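Local coordinates for galactan 1,3-beta-galactosidase (Phanerochaete chrysosporium, PDB 7BYX), which probably removes galactose from the ends of beta-1,3-galactan chains as a family 43 glycoside hydrolase, and carries a calcium-containing, galactose-binding family 35 module, at residues 340-345 / 407-412; 357-362 / 382-387. The protein carries 1 engineered substitution. All coordinates share one frame; numbering follows the deposited sequence.

Interaction 1: residues 340-345 / 407-412; sequences TVTINN and SITFGS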
loop_
_atom_site.group_PDB
_atom_site.type_symbol
_atom_site.label_atom_id
_atom_site.label_comp_id
_atom_site.label_asym_id
_atom_site.label_seq_id
_atom_site.Cartn_x
_atom_site.Cartn_y
_atom_site.Cartn_z
ATOM N N THR A 340 30.626 10.817 0.290
ATOM C CA THR A 340 29.534 11.695 -0.086
ATOM C C THR A 340 29.471 11.798 -1.598
ATOM O O THR A 340 30.406 11.428 -2.314
ATOM C CB THR A 340 29.666 13.115 0.524
ATOM O OG1 THR A 340 30.760 13.811 -0.081
ATOM C CG2 THR A 340 29.892 13.037 2.007
ATOM N N VAL A 341 28.336 12.289 -2.071
ATOM C CA VAL A 341 28.179 12.728 -3.453
ATOM C C VAL A 341 27.291 13.960 -3.421
ATOM O O VAL A 341 26.341 14.029 -2.637
ATOM C CB VAL A 341 27.597 11.622 -4.367
ATOM C CG1 VAL A 341 26.206 11.152 -3.870
ATOM C CG2 VAL A 341 27.541 12.100 -5.846
ATOM N N THR A 342 27.633 14.953 -4.233
ATOM C CA THR A 342 26.861 16.178 -4.333
ATOM C C THR A 342 26.348 16.316 -5.752
ATOM O O THR A 342 27.139 16.277 -6.697
ATOM C CB THR A 342 27.703 17.404 -3.962
ATOM O OG1 THR A 342 28.140 17.285 -2.607
ATOM C CG2 THR A 342 26.892 18.697 -4.130
ATOM N N ILE A 343 25.033 16.480 -5.890
ATOM C CA ILE A 343 24.392 16.719 -7.179
ATOM C C ILE A 343 24.318 18.228 -7.397
ATOM O O ILE A 343 23.609 18.938 -6.679
ATOM C CB ILE A 343 22.994 16.087 -7.229
ATOM C CG1 ILE A 343 23.056 14.621 -6.811
ATOM C CG2 ILE A 343 22.379 16.225 -8.612
ATOM C CD1 ILE A 343 23.756 13.751 -7.799
ATOM N N ASN A 344 25.024 18.728 -8.398
ATOM C CA ASN A 344 25.050 20.165 -8.625
ATOM C C ASN A 344 24.113 20.555 -9.754
ATOM O O ASN A 344 23.638 19.714 -10.521
ATOM C CB ASN A 344 26.468 20.646 -8.925
ATOM C CG ASN A 344 27.355 20.571 -7.720
ATOM O OD1 ASN A 344 27.088 21.216 -6.703
ATOM N ND2 ASN A 344 28.413 19.771 -7.812
ATOM N N ASN A 345 23.836 21.858 -9.828
ATOM C CA ASN A 345 23.021 22.438 -10.898
ATOM C C ASN A 345 21.618 21.845 -10.943
ATOM O O ASN A 345 21.043 21.647 -12.009
ATOM C CB ASN A 345 23.717 22.306 -12.253
ATOM C CG ASN A 345 25.030 23.069 -12.292
ATOM O OD1 ASN A 345 25.044 24.298 -12.163
ATOM N ND2 ASN A 345 26.143 22.346 -12.431
ATOM N N SER A 407 22.436 22.740 -4.931
ATOM C CA SER A 407 23.238 21.549 -4.722
ATOM C C SER A 407 22.593 20.710 -3.629
ATOM O O SER A 407 22.022 21.241 -2.670
ATOM C CB SER A 407 24.680 21.899 -4.338
ATOM O OG SER A 407 24.715 22.354 -2.986
ATOM N N ILE A 408 22.655 19.396 -3.797
ATOM C CA ILE A 408 22.102 18.451 -2.842
ATOM C C ILE A 408 23.190 17.444 -2.543
ATOM O O ILE A 408 23.669 16.760 -3.457
ATOM C CB ILE A 408 20.839 17.749 -3.369
ATOM C CG1 ILE A 408 19.870 18.755 -3.967
ATOM C CG2 ILE A 408 20.131 16.973 -2.243
ATOM C CD1 ILE A 408 18.572 18.124 -4.416
ATOM N N THR A 409 23.601 17.372 -1.280
ATOM C CA THR A 409 24.663 16.476 -0.846
ATOM C C THR A 409 24.073 15.304 -0.077
ATOM O O THR A 409 23.169 15.481 0.744
ATOM C CB THR A 409 25.678 17.209 0.039
ATOM O OG1 THR A 409 26.166 18.367 -0.643
ATOM C CG2 THR A 409 26.862 16.301 0.374
ATOM N N PHE A 410 24.637 14.124 -0.304
ATOM C CA PHE A 410 24.146 12.868 0.241
ATOM C C PHE A 410 25.266 12.176 1.006
ATOM O O PHE A 410 26.382 12.046 0.489
ATOM C CB PHE A 410 23.635 11.963 -0.896
ATOM C CG PHE A 410 22.489 12.553 -1.663
ATOM C CD1 PHE A 410 21.173 12.351 -1.242
ATOM C CD2 PHE A 410 22.717 13.308 -2.802
ATOM C CE1 PHE A 410 20.100 12.919 -1.948
ATOM C CE2 PHE A 410 21.651 13.881 -3.514
ATOM C CZ PHE A 410 20.344 13.680 -3.087
ATOM N N GLY A 411 24.967 11.731 2.224
ATOM C CA GLY A 411 25.882 10.910 2.989
ATOM C C GLY A 411 26.838 11.645 3.916
ATOM O O GLY A 411 27.638 10.985 4.592
ATOM N N SER A 412 26.810 12.975 3.963
ATOM C CA SER A 412 27.769 13.673 4.816
ATOM C C SER A 412 27.402 13.506 6.285
ATOM O O SER A 412 26.229 13.562 6.664
ATOM C CB SER A 412 27.838 15.159 4.458
ATOM O OG SER A 412 26.583 15.767 4.672
#
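T342 and T409 share one torsion: each carries OG1 anti to its own carbonyl carbon, beside the backbone N (chi1 -61° and -54°), which turns the two hydroxyls toward each other. They hydrogen-bond at 3.0 Å from T342 OG1 to T409 OG1, the geometry being compatible with the proton on T342 or T409. Each methyl lies beside the partner's hydroxyl, T409 CG2 coming to 3.4 Å from T342 OG1. A valine in place of T342 puts a methyl where the hydroxyl was and would probably leave T409 OG1 without its cross-strand mate. The two threonines form a non-hydrogen-bonded antiparallel pair, flanked by the hydrogen-bonded pairs V341-F410 and I343-I408. In the first, F410 N reaches V341 O at 2.9 Å and the return bond is longer; in the second, I343 N reaches I408 O at 2.8 Å. On the face opposite the threonines, I343 CG1 meets the edge of the F410 ring at CE2, 3.7 Å away, while V341 CG1 lies against F410 CB. G411 turns off with phi positive (91°), where a side chain would collide with the carbonyl O of F410. The strand pair sits inside a five-stranded antiparallel sheet: T340 and T342 bond onward to G315 and Q313, and S407 and T409 to N374 and S372. Beneath it, I408 and F410 pack on I424 of strand 420-426, in the facing sheet of the module's beta sandwich.

Interaction 2: residues 357-362 / 382-387; sequences LYFANG and DQPDSG. With GAL (beta-D-galactopyranose), chain H.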
loop_
_atom_site.group_PDB
_atom_site.type_symbol
_atom_site.label_atom_id
_atom_site.label_comp_id
_atom_site.label_asym_id
_atom_site.label_seq_id
_atom_site.Cartn_x
_atom_site.Cartn_y
_atom_site.Cartn_z
ATOM N N LEU A 357 14.333 9.648 -4.274
ATOM C CA LEU A 357 15.675 9.082 -4.144
ATOM C C LEU A 357 15.615 7.636 -4.621
ATOM O O LEU A 357 14.955 6.808 -3.996
ATOM C CB LEU A 357 16.146 9.153 -2.688
ATOM C CG LEU A 357 16.842 10.410 -2.140
ATOM C CD1 LEU A 357 16.247 11.682 -2.728
ATOM C CD2 LEU A 357 16.879 10.468 -0.593
ATOM N N TYR A 358 16.283 7.342 -5.732
ATOM C CA TYR A 358 16.374 5.994 -6.285
ATOM C C TYR A 358 17.645 5.324 -5.760
ATOM O O TYR A 358 18.745 5.839 -5.963
ATOM C CB TYR A 358 16.369 6.041 -7.818
ATOM C CG TYR A 358 14.985 6.265 -8.373
ATOM C CD1 TYR A 358 14.344 7.487 -8.205
ATOM C CD2 TYR A 358 14.300 5.248 -9.017
ATOM C CE1 TYR A 358 13.079 7.699 -8.669
ATOM C CE2 TYR A 358 13.033 5.452 -9.494
ATOM C CZ TYR A 358 12.425 6.686 -9.304
ATOM O OH TYR A 358 11.160 6.918 -9.751
ATOM N N PHE A 359 17.503 4.169 -5.103
ATOM C CA PHE A 359 18.634 3.579 -4.404
ATOM C C PHE A 359 18.516 2.063 -4.402
ATOM O O PHE A 359 17.410 1.521 -4.470
ATOM C CB PHE A 359 18.707 4.083 -2.956
ATOM C CG PHE A 359 17.552 3.619 -2.118
ATOM C CD1 PHE A 359 17.602 2.392 -1.453
ATOM C CD2 PHE A 359 16.394 4.379 -2.035
ATOM C CE1 PHE A 359 16.530 1.952 -0.699
ATOM C CE2 PHE A 359 15.314 3.940 -1.297
ATOM C CZ PHE A 359 15.384 2.728 -0.625
ATOM N N ALA A 360 19.668 1.386 -4.297
ATOM C CA ALA A 360 19.741 -0.033 -3.963
ATOM C C ALA A 360 20.274 -0.232 -2.541
ATOM O O ALA A 360 21.217 0.445 -2.118
ATOM C CB ALA A 360 20.642 -0.780 -4.940
ATOM N N ASN A 361 19.680 -1.182 -1.813
ATOM C CA ASN A 361 20.113 -1.547 -0.460
ATOM C C ASN A 361 19.955 -3.058 -0.345
ATOM O O ASN A 361 18.857 -3.546 -0.077
ATOM C CB ASN A 361 19.301 -0.828 0.622
ATOM C CG ASN A 361 19.540 -1.397 2.034
ATOM O OD1 ASN A 361 20.515 -2.110 2.277
ATOM N ND2 ASN A 361 18.639 -1.076 2.968
ATOM N N GLY A 362 21.053 -3.789 -0.513
ATOM C CA GLY A 362 20.980 -5.234 -0.449
ATOM C C GLY A 362 20.974 -5.856 0.935
ATOM O O GLY A 362 20.919 -7.085 1.034
ATOM N N ASP A 382 14.978 7.554 5.407
ATOM C CA ASP A 382 14.978 6.102 5.535
ATOM C C ASP A 382 15.123 5.438 4.180
ATOM O O ASP A 382 14.504 5.859 3.197
ATOM C CB ASP A 382 13.672 5.612 6.158
ATOM C CG ASP A 382 13.670 5.706 7.656
ATOM O OD1 ASP A 382 14.740 5.490 8.259
ATOM O OD2 ASP A 382 12.592 5.982 8.224
ATOM N N GLN A 383 15.900 4.357 4.147
ATOM C CA GLN A 383 16.149 3.602 2.922
ATOM C C GLN A 383 15.861 2.137 3.214
ATOM O O GLN A 383 16.749 1.383 3.641
ATOM C CB GLN A 383 17.573 3.831 2.401
ATOM C CG GLN A 383 17.776 5.235 1.812
ATOM C CD GLN A 383 19.223 5.541 1.460
ATOM O OE1 GLN A 383 20.147 5.263 2.239
ATOM N NE2 GLN A 383 19.430 6.106 0.271
ATOM N N PRO A 384 14.616 1.696 2.996
ATOM C CA PRO A 384 14.280 0.278 3.182
ATOM C C PRO A 384 15.220 -0.667 2.442
ATOM O O PRO A 384 15.896 -0.263 1.491
ATOM C CB PRO A 384 12.857 0.181 2.622
ATOM C CG PRO A 384 12.317 1.559 2.734
ATOM C CD PRO A 384 13.467 2.492 2.543
ATOM N N ASP A 385 15.299 -1.912 2.904
ATOM C CA ASP A 385 15.908 -2.955 2.095
ATOM C C ASP A 385 15.202 -2.994 0.745
ATOM O O ASP A 385 13.971 -3.041 0.683
ATOM C CB ASP A 385 15.803 -4.310 2.807
ATOM C CG ASP A 385 14.387 -4.604 3.332
ATOM O OD1 ASP A 385 13.907 -3.857 4.214
ATOM O OD2 ASP A 385 13.756 -5.587 2.875
ATOM N N SER A 386 15.977 -2.929 -0.334
ATOM C CA SER A 386 15.415 -2.859 -1.675
ATOM C C SER A 386 15.195 -4.220 -2.315
ATOM O O SER A 386 14.542 -4.295 -3.355
ATOM C CB SER A 386 16.321 -2.035 -2.593
ATOM O OG SER A 386 17.482 -2.779 -2.933
ATOM N N GLY A 387 15.722 -5.292 -1.739
ATOM C CA GLY A 387 15.602 -6.612 -2.325
ATOM C C GLY A 387 16.890 -7.146 -2.914
ATOM O O GLY A 387 16.924 -8.309 -3.327
HETATM C C1 GAL H . 25.451 -6.643 -1.739
HETATM C C2 GAL H . 25.520 -5.142 -1.521
HETATM C C3 GAL H . 26.178 -4.837 -0.227
HETATM C C4 GAL H . 25.526 -5.539 0.929
HETATM C C5 GAL H . 25.388 -7.025 0.674
HETATM C C6 GAL H . 24.534 -7.633 1.759
HETATM O O2 GAL H . 26.233 -4.539 -2.646
HETATM O O3 GAL H . 26.151 -3.409 0.008
HETATM O O4 GAL H . 24.183 -5.069 1.100
HETATM O O5 GAL H . 24.723 -7.282 -0.606
HETATM O O6 GAL H . 24.375 -8.987 1.461
HETATM O O HOH W 1 17.356 -6.393 0.314
#
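N361 and S386 bring the two backbones together, their CA atoms 5.0 Å apart, where the chain leaves strand 351-360 and passes the turn after strand 379-383; the touching parts run 53° apart. S386 holds both backbone polar atoms of N361: its N donates to N361 O at 3.0 Å, and its OG accepts an almost straight bond from N361 N at 2.9 Å. That hydroxyl also bonds V391 O. A water bridges N361 O and G387 N. With CG anti to the backbone N (chi1 169°), the N361 side chain reaches into the bend at 383-385, where ND2 donates to Q383 O at 3.2 Å and, weakly, to P384 O. T365 O is a further partner of ND2, and OD1 takes the N-H of D363, so the amide is held at both ends.

The module is a beta sandwich of the CBM35 kind, and this contact spans its two sheets, with F359 directed from one toward the edge strand of the other. Q383 CB sits over one face of the F359 ring, 4.0 Å from its centroid, and the Q383 amide, turned 44° from the ring plane, brings NE2 near F359 CB and CG. Q383 OE1 accepts from A419 N. P384 O lies in the ring plane at the edge, 3.2 Å from F359 CE1, and P384 CD touches CZ. D385 faces away, forming a salt bridge to R237 and a hydrogen bond to Y240. Just past N361, G362 C comes within 3.3 Å of galactose O4; D363 OD1 hydrogen-bonds the same sugar.

Overall arrangement
Strand 340-348, already paired with 313-315 on one edge, gains its second neighbour only when the chain returns at 407-412, and interaction 1 closes the long loop between them. Strand 351-360 follows at once but belongs to the other sheet of the module. Its end meets 382-387, the end of strand 379-383 and the turn beyond it, once the chain has passed through strand 367-373, and interaction 2 therefore closes a shorter loop nested inside the first. Interaction 1 joins neighbouring strands within the five-stranded sheet; interaction 2 links the edge of that sheet to the four-stranded one. Their centres lie 18 Å apart, yet they touch in the sandwich interior, where F410 CE1 packs 4.1 Å from L357 CG.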